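Local coordinates for protein EvdO1 (Micromonospora carbonacea, PDB 4XBZ) that probably catalyses an oxidative cyclization in orthosomycin biosynthesis, as a metal-dependent oxygenase of the phytanoyl-CoA dioxygenase family, at residues T92-E97 with P101-V106; A78-A83 with M146-P151; T50-Q55 with E132-P137. All blocks are in the same frame, centred on the assembly; numbering follows the deposited sequence.

Contacts 1 and 2 share one end of the larger sheet: strands 105-109 and 139-147 are neighbours in it, and a probable hydrogen bond from Phe148 N to Val106 O, 3.1 Å long, ties the two. Contact 3 lies on the opposite side of the chain's centre, its nearest atoms about 17 Å from those of contact 2. Contact 1 is a partly exposed hairpin held mainly by backbone hydrogen bonds and a proline packed over a tryptophan face. Contact 2 is buried and wholly apolar, helix 66-86 lying on the sheet. Contact 3, also buried, joins two helices through a guanidinium gripping a carbonyl and a phenylalanine-leucine contact, and borders the second subunit.

Contact 1: residues T92-E97 with P101-V106; sequences TVWTLE and PGAAPV
Pro105 lies beside Trp94 and points the same way, its ring laid over one face of the indole. Pro105 CD sits 3.9 Å from the centroid of the six-membered ring of Trp94 in a CH-pi contact, 22° off the normal, and Pro105 CB covers the middle of the same face. At the indole edge, in its plane, comes Ala103 O. Beyond the hairpin, the indole NE1 of Trp94 bonds to Ser88 O, which helps fix the ring's rotation, while Ala83 and Trp84 of helix 66-86 touch Pro105. Thr95 OG1 stands between the backbone N and the carbonyl carbon (chi1 47°) and thereby meets the backbone of the other arm, with Ala104 N only 2.5 Å away, a bond so short that its exact length is doubtful. The firmer bond runs from Thr95 N to Ala104 O at 2.6 Å. Further along, Val106 N donates to Val93 O at 2.8 Å. Val93 CG1 and Val106 CG2 meet obliquely at 3.6 Å, and the methyl of Thr95 approaches Val106 CG1. Nearer the turn, Ala103 CB packs on Leu96 CB at 3.7 Å. Trp94 and Pro105 form an antiparallel non-hydrogen-bonded pair in a beta hairpin whose strand 92-94 is outermost on this side of the larger sheet of the double-stranded beta-helix fold.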
loop_
_atom_site.group_PDB
_atom_site.type_symbol
_atom_site.label_atom_id
_atom_site.label_comp_id
_atom_site.label_asym_id
_atom_site.label_seq_id
_atom_site.Cartn_x
_atom_site.Cartn_y
_atom_site.Cartn_z
ATOM N N THR A 92 -1.961 -31.909 -1.413
ATOM C CA THR A 92 -2.251 -32.096 0.005
ATOM C C THR A 92 -0.981 -32.339 0.800
ATOM O O THR A 92 -0.216 -33.246 0.493
ATOM C CB THR A 92 -3.241 -33.266 0.231
ATOM O OG1 THR A 92 -4.410 -33.061 -0.571
ATOM C CG2 THR A 92 -3.666 -33.335 1.680
ATOM N N VAL A 93 -0.756 -31.502 1.809
ATOM C CA VAL A 93 0.373 -31.662 2.725
ATOM C C VAL A 93 -0.012 -32.610 3.849
ATOM O O VAL A 93 -1.030 -32.408 4.504
ATOM C CB VAL A 93 0.829 -30.308 3.339
ATOM C CG1 VAL A 93 1.992 -30.517 4.291
ATOM C CG2 VAL A 93 1.210 -29.308 2.246
ATOM N N TRP A 94 0.807 -33.634 4.067
ATOM C CA TRP A 94 0.543 -34.675 5.064
ATOM C C TRP A 94 1.640 -34.702 6.122
ATOM O O TRP A 94 2.805 -34.510 5.807
ATOM C CB TRP A 94 0.440 -36.061 4.396
ATOM C CG TRP A 94 -0.864 -36.324 3.698
ATOM C CD1 TRP A 94 -1.246 -35.857 2.480
ATOM C CD2 TRP A 94 -1.953 -37.120 4.181
ATOM N NE1 TRP A 94 -2.504 -36.306 2.172
ATOM C CE2 TRP A 94 -2.962 -37.083 3.201
ATOM C CE3 TRP A 94 -2.170 -37.863 5.348
ATOM C CZ2 TRP A 94 -4.168 -37.757 3.343
ATOM C CZ3 TRP A 94 -3.363 -38.528 5.490
ATOM C CH2 TRP A 94 -4.354 -38.467 4.494
ATOM N N THR A 95 1.267 -34.963 7.368
ATOM C CA THR A 95 2.228 -35.012 8.472
ATOM C C THR A 95 3.289 -36.080 8.234
ATOM O O THR A 95 4.474 -35.862 8.482
ATOM C CB THR A 95 1.528 -35.286 9.829
ATOM O OG1 THR A 95 0.610 -36.378 9.684
ATOM C CG2 THR A 95 0.768 -34.071 10.278
ATOM N N LEU A 96 2.838 -37.238 7.765
ATOM C CA LEU A 96 3.716 -38.312 7.326
ATOM C C LEU A 96 3.149 -38.843 6.025
ATOM O O LEU A 96 2.057 -38.443 5.634
ATOM C CB LEU A 96 3.784 -39.432 8.357
ATOM C CG LEU A 96 4.082 -39.042 9.798
ATOM C CD1 LEU A 96 3.744 -40.196 10.745
ATOM C CD2 LEU A 96 5.538 -38.655 9.896
ATOM N N GLU A 97 3.867 -39.747 5.367
ATOM C CA GLU A 97 3.313 -40.439 4.208
ATOM C C GLU A 97 1.993 -41.092 4.637
ATOM O O GLU A 97 1.927 -41.706 5.698
ATOM C CB GLU A 97 4.298 -41.477 3.665
ATOM C CG GLU A 97 4.414 -41.491 2.144
ATOM C CD GLU A 97 5.446 -40.509 1.613
ATOM O OE1 GLU A 97 6.408 -40.198 2.345
ATOM O OE2 GLU A 97 5.302 -40.052 0.457
ATOM N N PRO A 101 0.903 -44.922 10.155
ATOM C CA PRO A 101 -0.029 -44.751 11.276
ATOM C C PRO A 101 0.059 -43.350 11.860
ATOM O O PRO A 101 1.165 -42.860 12.100
ATOM C CB PRO A 101 0.440 -45.803 12.290
ATOM C CG PRO A 101 1.880 -46.056 11.939
ATOM C CD PRO A 101 1.949 -45.919 10.444
ATOM N N GLY A 102 -1.088 -42.710 12.072
ATOM C CA GLY A 102 -1.112 -41.377 12.656
ATOM C C GLY A 102 -0.842 -40.249 11.670
ATOM O O GLY A 102 -1.028 -39.088 12.003
ATOM N N ALA A 103 -0.396 -40.586 10.462
ATOM C CA ALA A 103 -0.247 -39.592 9.399
ATOM C C ALA A 103 -1.564 -38.842 9.188
ATOM O O ALA A 103 -2.629 -39.449 9.172
ATOM C CB ALA A 103 0.203 -40.259 8.096
ATOM N N ALA A 104 -1.501 -37.522 9.050
ATOM C CA ALA A 104 -2.713 -36.742 8.822
ATOM C C ALA A 104 -2.466 -35.643 7.793
ATOM O O ALA A 104 -1.326 -35.256 7.571
ATOM C CB ALA A 104 -3.200 -36.161 10.116
ATOM N N PRO A 105 -3.533 -35.164 7.130
ATOM C CA PRO A 105 -3.400 -34.011 6.230
ATOM C C PRO A 105 -3.512 -32.703 7.013
ATOM O O PRO A 105 -4.290 -32.648 7.964
ATOM C CB PRO A 105 -4.579 -34.175 5.271
ATOM C CG PRO A 105 -5.642 -34.850 6.128
ATOM C CD PRO A 105 -4.903 -35.719 7.121
ATOM N N VAL A 106 -2.760 -31.677 6.619
ATOM C CA VAL A 106 -2.769 -30.410 7.344
ATOM C C VAL A 106 -3.047 -29.222 6.419
ATOM O O VAL A 106 -3.341 -28.115 6.895
ATOM C CB VAL A 106 -1.427 -30.170 8.089
ATOM C CG1 VAL A 106 -1.303 -31.116 9.291
ATOM C CG2 VAL A 106 -0.253 -30.346 7.150
#

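Contact 2: residues A78-A83 with M146-P151; sequences ALIDRA and MVFKTP
Ile80, on helix 66-86, packs against Met146 near the end of strand 139-147 and Phe148 just beyond it, a helix-on-sheet contact flanking the double-stranded beta helix. The tight part is the Ile80 side chain, which runs across the Phe148 ring in the opposite sense to that residue. Ile80 CG1 stands over the ring centre, 3.9 Å from the centroid of Phe148 and only 4° off the normal, in a CH-pi contact. Phe148 CG lies between its backbone N and carbonyl carbon (chi1 47°), a rotamer that turns the ring face to the helix. Ile108 of the neighbouring strand touches the same phenyl group. An alanine in place of Phe148 would probably leave Ile80 without the flat surface beneath it and open a gap between helix and sheet. Leu79 makes the looser approach here, its CB 4.3 Å from Met146 CE. Farther round the helix, Ala78, Asp81 and Arg82 are exposed and take no part. Met146 meets Ile80 at about a right angle. Extended through chi1 and chi2, its chain bends at chi3 (62°), bringing the terminal methyl CE of Met146 to 3.7 Å from Ile80 CG1.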
loop_
_atom_site.group_PDB
_atom_site.type_symbol
_atom_site.label_atom_id
_atom_site.label_comp_id
_atom_site.label_asym_id
_atom_site.label_seq_id
_atom_site.Cartn_x
_atom_site.Cartn_y
_atom_site.Cartn_z
ATOM N N ALA A 78 -16.122 -30.754 3.690
ATOM C CA ALA A 78 -16.125 -31.595 2.505
ATOM C C ALA A 78 -14.713 -31.858 1.991
ATOM O O ALA A 78 -14.391 -32.974 1.613
ATOM C CB ALA A 78 -16.972 -30.963 1.423
ATOM N N LEU A 79 -13.861 -30.837 1.995
ATOM C CA LEU A 79 -12.505 -30.999 1.473
ATOM C C LEU A 79 -11.657 -31.849 2.394
ATOM O O LEU A 79 -10.850 -32.667 1.946
ATOM C CB LEU A 79 -11.842 -29.638 1.262
ATOM C CG LEU A 79 -12.374 -28.907 0.030
ATOM C CD1 LEU A 79 -12.170 -27.416 0.153
ATOM C CD2 LEU A 79 -11.682 -29.465 -1.213
ATOM N N ILE A 80 -11.839 -31.652 3.687
ATOM C CA ILE A 80 -11.073 -32.409 4.659
ATOM C C ILE A 80 -11.491 -33.868 4.563
ATOM O O ILE A 80 -10.645 -34.756 4.563
ATOM C CB ILE A 80 -11.260 -31.872 6.098
ATOM C CG1 ILE A 80 -10.568 -30.511 6.247
ATOM C CG2 ILE A 80 -10.706 -32.859 7.105
ATOM C CD1 ILE A 80 -10.744 -29.861 7.632
ATOM N N ASP A 81 -12.796 -34.103 4.441
ATOM C CA ASP A 81 -13.323 -35.469 4.348
ATOM C C ASP A 81 -12.723 -36.173 3.124
ATOM O O ASP A 81 -12.350 -37.350 3.186
ATOM C CB ASP A 81 -14.862 -35.456 4.292
ATOM C CG ASP A 81 -15.471 -36.857 4.315
ATOM O OD1 ASP A 81 -14.882 -37.777 4.928
ATOM O OD2 ASP A 81 -16.556 -37.039 3.722
ATOM N N ARG A 82 -12.590 -35.427 2.028
ATOM C CA ARG A 82 -11.999 -35.951 0.802
ATOM C C ARG A 82 -10.548 -36.370 1.000
ATOM O O ARG A 82 -10.135 -37.436 0.539
ATOM C CB ARG A 82 -12.093 -34.908 -0.310
ATOM C CG ARG A 82 -11.133 -35.122 -1.472
ATOM C CD ARG A 82 -11.287 -34.006 -2.501
ATOM N NE ARG A 82 -10.487 -34.246 -3.694
ATOM C CZ ARG A 82 -10.499 -33.457 -4.763
ATOM N NH1 ARG A 82 -11.279 -32.375 -4.789
ATOM N NH2 ARG A 82 -9.733 -33.749 -5.806
ATOM N N ALA A 83 -9.781 -35.542 1.702
ATOM C CA ALA A 83 -8.365 -35.816 1.892
ATOM C C ALA A 83 -8.157 -37.114 2.652
ATOM O O ALA A 83 -7.272 -37.897 2.316
ATOM C CB ALA A 83 -7.689 -34.662 2.614
ATOM N N MET A 146 -6.372 -24.149 2.107
ATOM C CA MET A 146 -6.935 -24.227 3.433
ATOM C C MET A 146 -5.954 -24.936 4.341
ATOM O O MET A 146 -5.372 -25.964 3.968
ATOM C CB MET A 146 -8.277 -24.935 3.428
ATOM C CG MET A 146 -8.997 -24.837 4.762
ATOM S SD MET A 146 -10.606 -25.640 4.714
ATOM C CE MET A 146 -10.107 -27.320 4.381
ATOM N N VAL A 147 -5.750 -24.357 5.524
ATOM C CA VAL A 147 -4.905 -24.955 6.553
ATOM C C VAL A 147 -5.755 -25.291 7.768
ATOM O O VAL A 147 -6.665 -24.539 8.138
ATOM C CB VAL A 147 -3.746 -24.026 6.963
ATOM C CG1 VAL A 147 -2.872 -24.681 8.032
ATOM C CG2 VAL A 147 -2.901 -23.657 5.750
ATOM N N PHE A 148 -5.454 -26.427 8.385
ATOM C CA PHE A 148 -6.218 -26.924 9.530
ATOM C C PHE A 148 -5.296 -27.817 10.332
ATOM O O PHE A 148 -4.406 -28.449 9.767
ATOM C CB PHE A 148 -7.457 -27.690 9.067
ATOM C CG PHE A 148 -7.160 -28.684 7.978
ATOM C CD1 PHE A 148 -7.064 -28.273 6.651
ATOM C CD2 PHE A 148 -6.922 -30.016 8.285
ATOM C CE1 PHE A 148 -6.751 -29.179 5.640
ATOM C CE2 PHE A 148 -6.612 -30.925 7.286
ATOM C CZ PHE A 148 -6.524 -30.505 5.960
ATOM N N LYS A 149 -5.476 -27.885 11.643
ATOM C CA LYS A 149 -4.590 -28.763 12.386
ATOM C C LYS A 149 -5.274 -30.034 12.852
ATOM O O LYS A 149 -6.478 -30.225 12.674
ATOM C CB LYS A 149 -3.972 -28.025 13.570
ATOM C CG LYS A 149 -4.920 -27.177 14.342
ATOM C CD LYS A 149 -4.146 -26.196 15.217
ATOM C CE LYS A 149 -3.102 -25.450 14.405
ATOM N NZ LYS A 149 -2.549 -24.291 15.136
ATOM N N THR A 150 -4.464 -30.911 13.430
ATOM C CA THR A 150 -4.899 -32.222 13.877
ATOM C C THR A 150 -5.321 -32.170 15.345
ATOM O O THR A 150 -4.471 -32.136 16.234
ATOM C CB THR A 150 -3.777 -33.259 13.691
ATOM O OG1 THR A 150 -2.570 -32.777 14.293
ATOM C CG2 THR A 150 -3.503 -33.475 12.243
ATOM N N PRO A 151 -6.638 -32.175 15.602
ATOM C CA PRO A 151 -7.195 -31.949 16.946
ATOM C C PRO A 151 -6.698 -32.927 18.029
ATOM O O PRO A 151 -6.788 -32.591 19.200
ATOM C CB PRO A 151 -8.711 -32.097 16.729
ATOM C CG PRO A 151 -8.854 -32.842 15.462
ATOM C CD PRO A 151 -7.687 -32.453 14.609
#

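Contact 3: residues T50-Q55 with E132-P137; sequences TAFRRQ and EQLVGP
This is a buried helix-helix contact, polar on one side and apolar on the other, between the last turn of helix 46-55 and the C-terminal end of helix 125-134, on the larger sheet of the double-stranded beta helix. The apolar side is made by Phe52 and Leu134, which meet obliquely. Leu134 CD1 lies over one face of the Phe52 ring toward its rim, 4.3 Å from the centroid in a CH-pi contact. Ile179 and Leu237, from strands of the sheet, touch both residues. Glu132 and Gln133 also face the second subunit: Thr50 OG1 is hydrogen-bonded to Glu132 OE2 of the second subunit, and Arg53 packs on Pro137 of that chain. The polar side belongs to Arg53, whose chain bends at chi2 (-110°) to carry its guanidinium across to the carbonyl at this helix end. Its NH1 is also bound to Ala175 O, so two carbonyls share that nitrogen and help fix the plane of the group. Arg53 NH1 and NH2 both donate end-on to the single atom Leu134 O, each at 3.1 Å, with that oxygen in the guanidinium plane.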
loop_
_atom_site.group_PDB
_atom_site.type_symbol
_atom_site.label_atom_id
_atom_site.label_comp_id
_atom_site.label_asym_id
_atom_site.label_seq_id
_atom_site.Cartn_x
_atom_site.Cartn_y
_atom_site.Cartn_z
ATOM N N THR A 50 -2.817 2.452 8.087
ATOM C CA THR A 50 -1.605 2.829 8.804
ATOM C C THR A 50 -1.150 1.687 9.705
ATOM O O THR A 50 0.009 1.243 9.648
ATOM C CB THR A 50 -1.806 4.113 9.683
ATOM O OG1 THR A 50 -2.101 5.246 8.860
ATOM C CG2 THR A 50 -0.554 4.410 10.467
ATOM N N ALA A 51 -2.072 1.210 10.533
ATOM C CA ALA A 51 -1.733 0.184 11.482
ATOM C C ALA A 51 -1.228 -1.036 10.715
ATOM O O ALA A 51 -0.184 -1.599 11.061
ATOM C CB ALA A 51 -2.921 -0.154 12.354
ATOM N N PHE A 52 -1.917 -1.419 9.642
ATOM C CA PHE A 52 -1.415 -2.557 8.865
ATOM C C PHE A 52 -0.022 -2.292 8.304
ATOM O O PHE A 52 0.847 -3.156 8.392
ATOM C CB PHE A 52 -2.333 -2.941 7.712
ATOM C CG PHE A 52 -1.786 -4.076 6.893
ATOM C CD1 PHE A 52 -1.824 -5.378 7.384
ATOM C CD2 PHE A 52 -1.192 -3.842 5.662
ATOM C CE1 PHE A 52 -1.290 -6.441 6.644
ATOM C CE2 PHE A 52 -0.662 -4.883 4.918
ATOM C CZ PHE A 52 -0.708 -6.191 5.405
ATOM N N ARG A 53 0.199 -1.103 7.743
ATOM C CA ARG A 53 1.501 -0.794 7.154
ATOM C C ARG A 53 2.603 -0.841 8.203
ATOM O O ARG A 53 3.709 -1.309 7.944
ATOM C CB ARG A 53 1.490 0.582 6.470
ATOM C CG ARG A 53 0.523 0.683 5.296
ATOM C CD ARG A 53 1.228 0.782 3.970
ATOM N NE ARG A 53 0.299 1.017 2.865
ATOM C CZ ARG A 53 -0.131 0.069 2.025
ATOM N NH1 ARG A 53 0.277 -1.209 2.156
ATOM N NH2 ARG A 53 -0.972 0.392 1.049
ATOM N N ARG A 54 2.299 -0.367 9.398
ATOM C CA ARG A 54 3.329 -0.249 10.412
ATOM C C ARG A 54 3.538 -1.557 11.172
ATOM O O ARG A 54 4.668 -1.990 11.390
ATOM C CB ARG A 54 2.982 0.869 11.400
ATOM C CG ARG A 54 4.082 1.178 12.404
ATOM C CD ARG A 54 3.666 2.356 13.286
ATOM N NE ARG A 54 2.456 2.015 14.020
ATOM C CZ ARG A 54 2.451 1.460 15.228
ATOM N NH1 ARG A 54 3.601 1.228 15.849
ATOM N NH2 ARG A 54 1.301 1.146 15.820
ATOM N N GLN A 55 2.452 -2.181 11.594
ATOM C CA GLN A 55 2.592 -3.340 12.457
ATOM C C GLN A 55 2.709 -4.630 11.674
ATOM O O GLN A 55 3.148 -5.638 12.213
ATOM C CB GLN A 55 1.425 -3.410 13.436
ATOM C CG GLN A 55 1.435 -2.258 14.425
ATOM C CD GLN A 55 0.247 -2.275 15.337
ATOM O OE1 GLN A 55 -0.801 -1.712 15.017
ATOM N NE2 GLN A 55 0.396 -2.920 16.492
ATOM N N GLU A 132 -7.285 -4.133 -2.498
ATOM C CA GLU A 132 -6.950 -3.091 -3.454
ATOM C C GLU A 132 -6.357 -1.859 -2.786
ATOM O O GLU A 132 -5.477 -1.234 -3.359
ATOM C CB GLU A 132 -8.162 -2.669 -4.276
ATOM C CG GLU A 132 -7.741 -2.078 -5.605
ATOM C CD GLU A 132 -8.560 -0.879 -6.019
ATOM O OE1 GLU A 132 -9.131 -0.215 -5.121
ATOM O OE2 GLU A 132 -8.635 -0.615 -7.248
ATOM N N GLN A 133 -6.833 -1.505 -1.593
ATOM C CA GLN A 133 -6.258 -0.373 -0.870
ATOM C C GLN A 133 -4.868 -0.722 -0.338
ATOM O O GLN A 133 -3.993 0.144 -0.257
ATOM C CB GLN A 133 -7.167 0.083 0.283
ATOM C CG GLN A 133 -8.272 1.038 -0.143
ATOM C CD GLN A 133 -7.746 2.258 -0.930
ATOM O OE1 GLN A 133 -7.092 3.151 -0.367
ATOM N NE2 GLN A 133 -8.057 2.309 -2.229
ATOM N N LEU A 134 -4.657 -1.989 0.001
ATOM C CA LEU A 134 -3.415 -2.388 0.654
ATOM C C LEU A 134 -2.355 -2.847 -0.333
ATOM O O LEU A 134 -1.207 -2.438 -0.257
ATOM C CB LEU A 134 -3.691 -3.485 1.682
ATOM C CG LEU A 134 -4.610 -3.087 2.846
ATOM C CD1 LEU A 134 -4.744 -4.229 3.850
ATOM C CD2 LEU A 134 -4.094 -1.841 3.531
ATOM N N VAL A 135 -2.745 -3.705 -1.260
ATOM C CA VAL A 135 -1.819 -4.254 -2.228
ATOM C C VAL A 135 -1.743 -3.334 -3.444
ATOM O O VAL A 135 -0.730 -3.286 -4.134
ATOM C CB VAL A 135 -2.248 -5.719 -2.643
ATOM C CG1 VAL A 135 -1.414 -6.252 -3.784
ATOM C CG2 VAL A 135 -2.154 -6.674 -1.445
ATOM N N GLY A 136 -2.808 -2.578 -3.690
ATOM C CA GLY A 136 -2.873 -1.751 -4.882
ATOM C C GLY A 136 -3.836 -2.264 -5.952
ATOM O O GLY A 136 -4.340 -3.395 -5.871
ATOM N N PRO A 137 -4.099 -1.419 -6.963
ATOM C CA PRO A 137 -5.041 -1.651 -8.066
ATOM C C PRO A 137 -4.627 -2.792 -9.013
ATOM O O PRO A 137 -5.483 -3.289 -9.737
ATOM C CB PRO A 137 -5.046 -0.304 -8.800
ATOM C CG PRO A 137 -3.676 0.272 -8.518
ATOM C CD PRO A 137 -3.428 -0.110 -7.085
#